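4-hydroxy-tetrahydrodipicolinate synthase (Methanocaldococcus jannaschii DSM 2661, PDB 2YXG) probably catalyses the condensation of pyruvate with aspartate beta-semialdehyde to 4-hydroxy-tetrahydrodipicolinate, a step of lysine biosynthesis in this archaeon. Local coordinates at residues L167-V170 and S171-H175; N217-E221 and G222-K226. All coordinates share one frame; numbering follows the deposited sequence.

Interaction 1: residues L167-V170 and S171-H175; sequences LSQV and SELIH
Val-170 and Ile-174, with Gln-169 and Leu-173 beside them, make a local contact of residues four apart within helix 168-177, one of the outer helices of the TIM barrel. The alpha-helical bonds carry it. Leu-173 N donates to Gln-169 O at 3.0 Å, with an N-H...O angle of 162°, and Ile-174 N reaches Val-170 O at 2.9 Å; Ser-171 N meets Leu-167 O over 3.1 Å, less straight at 143°. The side chains follow the same spacing. Ile-174 holds CG1 opposite its own carbonyl carbon and next to its backbone N (chi1 -63°), which brings CG1 back to 3.2 Å from Val-170 O and to 4.3 Å from CG1 of Val-170, a loose apolar contact along the helix flank. Leu-173 CG comes back in a similar way to within 3.4 Å of Gln-169 O. Glu-172 runs beyond CG as an extended chain beside Ser-168, and its OE2 forms a salt bridge with Lys-239 of the second subunit. The helix is the crossover of the beta-alpha-beta unit between strands 157-162 and 180-183: Leu-173 packs on Val-181 and on Pro-144 and Val-147 of helix 144-153, Val-170 meets Ile-192 of helix 189-194, and Tyr-232 of the second subunit packs against Ser-171 and Ile-174.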
loop_
_atom_site.group_PDB
_atom_site.type_symbol
_atom_site.label_atom_id
_atom_site.label_comp_id
_atom_site.label_asym_id
_atom_site.label_seq_id
_atom_site.Cartn_x
_atom_site.Cartn_y
_atom_site.Cartn_z
ATOM N N LEU A 167 -10.279 6.937 -8.644
ATOM C CA LEU A 167 -11.399 7.668 -9.217
ATOM C C LEU A 167 -12.603 6.834 -9.458
ATOM O O LEU A 167 -13.665 7.348 -9.779
ATOM C CB LEU A 167 -11.012 8.392 -10.496
ATOM C CG LEU A 167 -9.977 9.510 -10.276
ATOM C CD1 LEU A 167 -9.838 10.404 -11.546
ATOM C CD2 LEU A 167 -10.224 10.325 -9.006
ATOM N N SER A 168 -12.503 5.539 -9.286
ATOM C CA SER A 168 -13.792 4.835 -9.299
ATOM C C SER A 168 -14.559 5.024 -8.009
ATOM O O SER A 168 -15.762 4.798 -8.005
ATOM C CB SER A 168 -13.701 3.371 -9.688
ATOM O OG SER A 168 -13.099 2.710 -8.671
ATOM N N GLN A 169 -13.878 5.452 -6.939
ATOM C CA GLN A 169 -14.642 5.943 -5.805
ATOM C C GLN A 169 -15.482 7.172 -6.206
ATOM O O GLN A 169 -16.615 7.322 -5.743
ATOM C CB GLN A 169 -13.812 6.212 -4.548
ATOM C CG GLN A 169 -14.671 6.757 -3.404
ATOM C CD GLN A 169 -14.076 6.508 -2.056
ATOM O OE1 GLN A 169 -13.809 7.453 -1.284
ATOM N NE2 GLN A 169 -13.885 5.237 -1.724
ATOM N N VAL A 170 -14.927 8.025 -7.058
ATOM C CA VAL A 170 -15.659 9.152 -7.579
ATOM C C VAL A 170 -16.848 8.685 -8.463
ATOM O O VAL A 170 -17.953 9.254 -8.379
ATOM C CB VAL A 170 -14.734 10.207 -8.305
ATOM C CG1 VAL A 170 -15.548 11.120 -9.258
ATOM C CG2 VAL A 170 -13.888 11.035 -7.266
ATOM N N SER A 171 -16.683 7.629 -9.270
ATOM C CA SER A 171 -17.861 7.296 -10.028
ATOM C C SER A 171 -18.901 6.564 -9.236
ATOM O O SER A 171 -20.059 6.657 -9.548
ATOM C CB SER A 171 -17.624 6.746 -11.450
ATOM O OG SER A 171 -16.519 5.962 -11.549
ATOM N N GLU A 172 -18.492 5.878 -8.178
ATOM C CA GLU A 172 -19.440 5.286 -7.229
ATOM C C GLU A 172 -20.259 6.349 -6.531
ATOM O O GLU A 172 -21.465 6.161 -6.375
ATOM C CB GLU A 172 -18.743 4.354 -6.232
ATOM C CG GLU A 172 -17.933 3.261 -7.014
ATOM C CD GLU A 172 -16.787 2.547 -6.257
ATOM O OE1 GLU A 172 -16.579 2.725 -5.009
ATOM O OE2 GLU A 172 -16.065 1.782 -6.957
ATOM N N LEU A 173 -19.628 7.449 -6.127
ATOM C CA LEU A 173 -20.351 8.596 -5.580
ATOM C C LEU A 173 -21.295 9.228 -6.608
ATOM O O LEU A 173 -22.448 9.551 -6.276
ATOM C CB LEU A 173 -19.420 9.676 -5.009
ATOM C CG LEU A 173 -18.596 9.290 -3.751
ATOM C CD1 LEU A 173 -17.439 10.234 -3.544
ATOM C CD2 LEU A 173 -19.469 9.230 -2.495
ATOM N N ILE A 174 -20.835 9.411 -7.842
ATOM C CA ILE A 174 -21.679 10.096 -8.788
ATOM C C ILE A 174 -22.874 9.190 -9.061
ATOM O O ILE A 174 -24.001 9.650 -9.086
ATOM C CB ILE A 174 -20.929 10.500 -10.093
ATOM C CG1 ILE A 174 -19.787 11.492 -9.784
ATOM C CG2 ILE A 174 -21.875 11.132 -11.133
ATOM C CD1 ILE A 174 -20.281 12.820 -9.355
ATOM N N HIS A 175 -22.592 7.897 -9.219
ATOM C CA HIS A 175 -23.584 6.901 -9.567
ATOM C C HIS A 175 -24.639 6.731 -8.458
ATOM O O HIS A 175 -25.809 6.729 -8.797
ATOM C CB HIS A 175 -22.894 5.560 -9.880
ATOM C CG HIS A 175 -23.834 4.440 -10.239
ATOM N ND1 HIS A 175 -24.473 4.352 -11.469
ATOM C CD2 HIS A 175 -24.198 3.334 -9.549
ATOM C CE1 HIS A 175 -25.208 3.260 -11.503
ATOM N NE2 HIS A 175 -25.062 2.623 -10.351
#

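Interaction 2: residues N217-E221 and G222-K226; sequences NYALE and GDFEK
Tyr-218 O receives two backbone donors from the turn that follows its helix, Gly-222 N at 2.9 Å and Asp-223 N at 2.8 Å. They arrive from opposite faces of the carbonyl plane, the second on the straighter bond (N-H...O 151° against 132°). Gly-222 N also makes a weak bond to Ala-219 O, 3.3 Å away. This weak bond and that from Asp-223 N to Tyr-218 O make a Schellman motif that closes helix 209-221, with Gly-222 as C-prime residue at positive phi, where a CB would collide with Glu-221 O. Asp-223 then occupies the N-cap position of helix 224-240. The side chains bridge the turn: Lys-226 CB sits over the centre of the Tyr-218 ring in a CH-pi contact, 3.7 Å from its centroid, while a bend at chi3 (72°) returns CE to 3.4 Å from Tyr-218 OH. Ala-219 CA lies over one face of Phe-224, toward its rim. With an alanine at Tyr-218 the ring under Lys-226 CB is gone, and the lysine chain would probably be freer to turn. Glu-221 OE2 and Asp-223 OD2, 4.2 Å apart, may raise each other's pKa. The turn itself is held by its backbone N-H groups and by CH-pi packing, with no salt bridge across it.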
loop_
_atom_site.group_PDB
_atom_site.type_symbol
_atom_site.label_atom_id
_atom_site.label_comp_id
_atom_site.label_asym_id
_atom_site.label_seq_id
_atom_site.Cartn_x
_atom_site.Cartn_y
_atom_site.Cartn_z
ATOM N N ASN A 217 -14.180 26.202 -15.431
ATOM C CA ASN A 217 -15.331 26.603 -16.268
ATOM C C ASN A 217 -15.310 25.908 -17.623
ATOM O O ASN A 217 -16.369 25.492 -18.111
ATOM C CB ASN A 217 -15.387 28.115 -16.455
ATOM C CG ASN A 217 -15.888 28.839 -15.212
ATOM O OD1 ASN A 217 -16.578 28.261 -14.372
ATOM N ND2 ASN A 217 -15.543 30.113 -15.097
ATOM N N TYR A 218 -14.123 25.753 -18.236
ATOM C CA TYR A 218 -14.075 24.979 -19.515
ATOM C C TYR A 218 -14.491 23.521 -19.304
ATOM O O TYR A 218 -15.270 22.973 -20.085
ATOM C CB TYR A 218 -12.683 24.980 -20.177
ATOM C CG TYR A 218 -12.303 26.257 -20.847
ATOM C CD1 TYR A 218 -13.189 26.911 -21.714
ATOM C CD2 TYR A 218 -11.030 26.817 -20.631
ATOM C CE1 TYR A 218 -12.826 28.115 -22.326
ATOM C CE2 TYR A 218 -10.647 28.007 -21.249
ATOM C CZ TYR A 218 -11.529 28.658 -22.092
ATOM O OH TYR A 218 -11.112 29.855 -22.721
ATOM N N ALA A 219 -13.926 22.887 -18.273
ATOM C CA ALA A 219 -14.261 21.507 -17.973
ATOM C C ALA A 219 -15.747 21.378 -17.598
ATOM O O ALA A 219 -16.386 20.399 -17.996
ATOM C CB ALA A 219 -13.346 20.937 -16.863
ATOM N N LEU A 220 -16.266 22.344 -16.830
ATOM C CA LEU A 220 -17.694 22.422 -16.519
ATOM C C LEU A 220 -18.578 22.552 -17.755
ATOM O O LEU A 220 -19.593 21.865 -17.824
ATOM C CB LEU A 220 -18.017 23.545 -15.531
ATOM C CG LEU A 220 -17.626 23.208 -14.084
ATOM C CD1 LEU A 220 -17.714 24.484 -13.204
ATOM C CD2 LEU A 220 -18.494 22.035 -13.506
ATOM N N GLU A 221 -18.196 23.396 -18.723
ATOM C CA GLU A 221 -19.009 23.537 -19.932
ATOM C C GLU A 221 -18.793 22.381 -20.919
ATOM O O GLU A 221 -19.578 22.172 -21.828
ATOM C CB GLU A 221 -18.825 24.909 -20.582
ATOM C CG GLU A 221 -17.507 25.100 -21.302
ATOM C CD GLU A 221 -17.320 26.520 -21.815
ATOM O OE1 GLU A 221 -17.767 27.468 -21.106
ATOM O OE2 GLU A 221 -16.742 26.694 -22.918
ATOM N N GLY A 222 -17.748 21.594 -20.709
ATOM C CA GLY A 222 -17.562 20.369 -21.486
ATOM C C GLY A 222 -16.576 20.608 -22.598
ATOM O O GLY A 222 -16.540 19.866 -23.567
ATOM N N ASP A 223 -15.783 21.656 -22.460
ATOM C CA ASP A 223 -14.745 21.970 -23.451
ATOM C C ASP A 223 -13.372 21.485 -22.937
ATOM O O ASP A 223 -12.551 22.243 -22.408
ATOM C CB ASP A 223 -14.752 23.468 -23.778
ATOM C CG ASP A 223 -13.859 23.806 -24.959
ATOM O OD1 ASP A 223 -13.233 22.884 -25.544
ATOM O OD2 ASP A 223 -13.745 24.997 -25.287
ATOM N N PHE A 224 -13.149 20.187 -23.075
ATOM C CA PHE A 224 -11.954 19.567 -22.496
ATOM C C PHE A 224 -10.669 19.838 -23.248
ATOM O O PHE A 224 -9.579 19.783 -22.655
ATOM C CB PHE A 224 -12.180 18.066 -22.203
ATOM C CG PHE A 224 -12.987 17.859 -20.967
ATOM C CD1 PHE A 224 -12.378 17.742 -19.726
ATOM C CD2 PHE A 224 -14.372 17.900 -21.014
ATOM C CE1 PHE A 224 -13.165 17.615 -18.551
ATOM C CE2 PHE A 224 -15.139 17.754 -19.849
ATOM C CZ PHE A 224 -14.537 17.606 -18.630
ATOM N N GLU A 225 -10.787 20.098 -24.549
ATOM C CA GLU A 225 -9.660 20.623 -25.314
ATOM C C GLU A 225 -9.075 21.872 -24.637
ATOM O O GLU A 225 -7.876 21.951 -24.419
ATOM C CB GLU A 225 -10.070 20.951 -26.748
ATOM C CG GLU A 225 -8.900 21.348 -27.629
ATOM C CD GLU A 225 -8.015 20.162 -28.037
ATOM O OE1 GLU A 225 -8.362 18.990 -27.709
ATOM O OE2 GLU A 225 -6.963 20.399 -28.690
ATOM N N LYS A 226 -9.911 22.843 -24.293
ATOM C CA LYS A 226 -9.380 24.014 -23.612
ATOM C C LYS A 226 -9.053 23.833 -22.098
ATOM O O LYS A 226 -8.123 24.494 -21.600
ATOM C CB LYS A 226 -10.243 25.237 -23.893
ATOM C CG LYS A 226 -10.377 25.439 -25.412
ATOM C CD LYS A 226 -11.342 26.553 -25.840
ATOM C CE LYS A 226 -10.780 27.966 -25.554
ATOM N NZ LYS A 226 -9.256 28.061 -25.508
#

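In the fold
Interaction 1 is largely buried and lies within one barrel helix, whereas interaction 2 is a partly buried corner joining helices 209-221 and 224-240; their centres are 20 Å apart and they do not touch. Both pack side chains on helix 189-194, interaction 2 through Phe-224 at Leu-190. Successive i to i+4 backbone bonds dominate 167-175, but at 217-226 the bonding pattern changes to end one helix before another starts. Their chemistry at the second subunit also differs: interaction 1 has an ionic tie to helix 224-240 of that subunit, the helix that in each chain starts at interaction 2, while Phe-224 meets its own counterpart ring there.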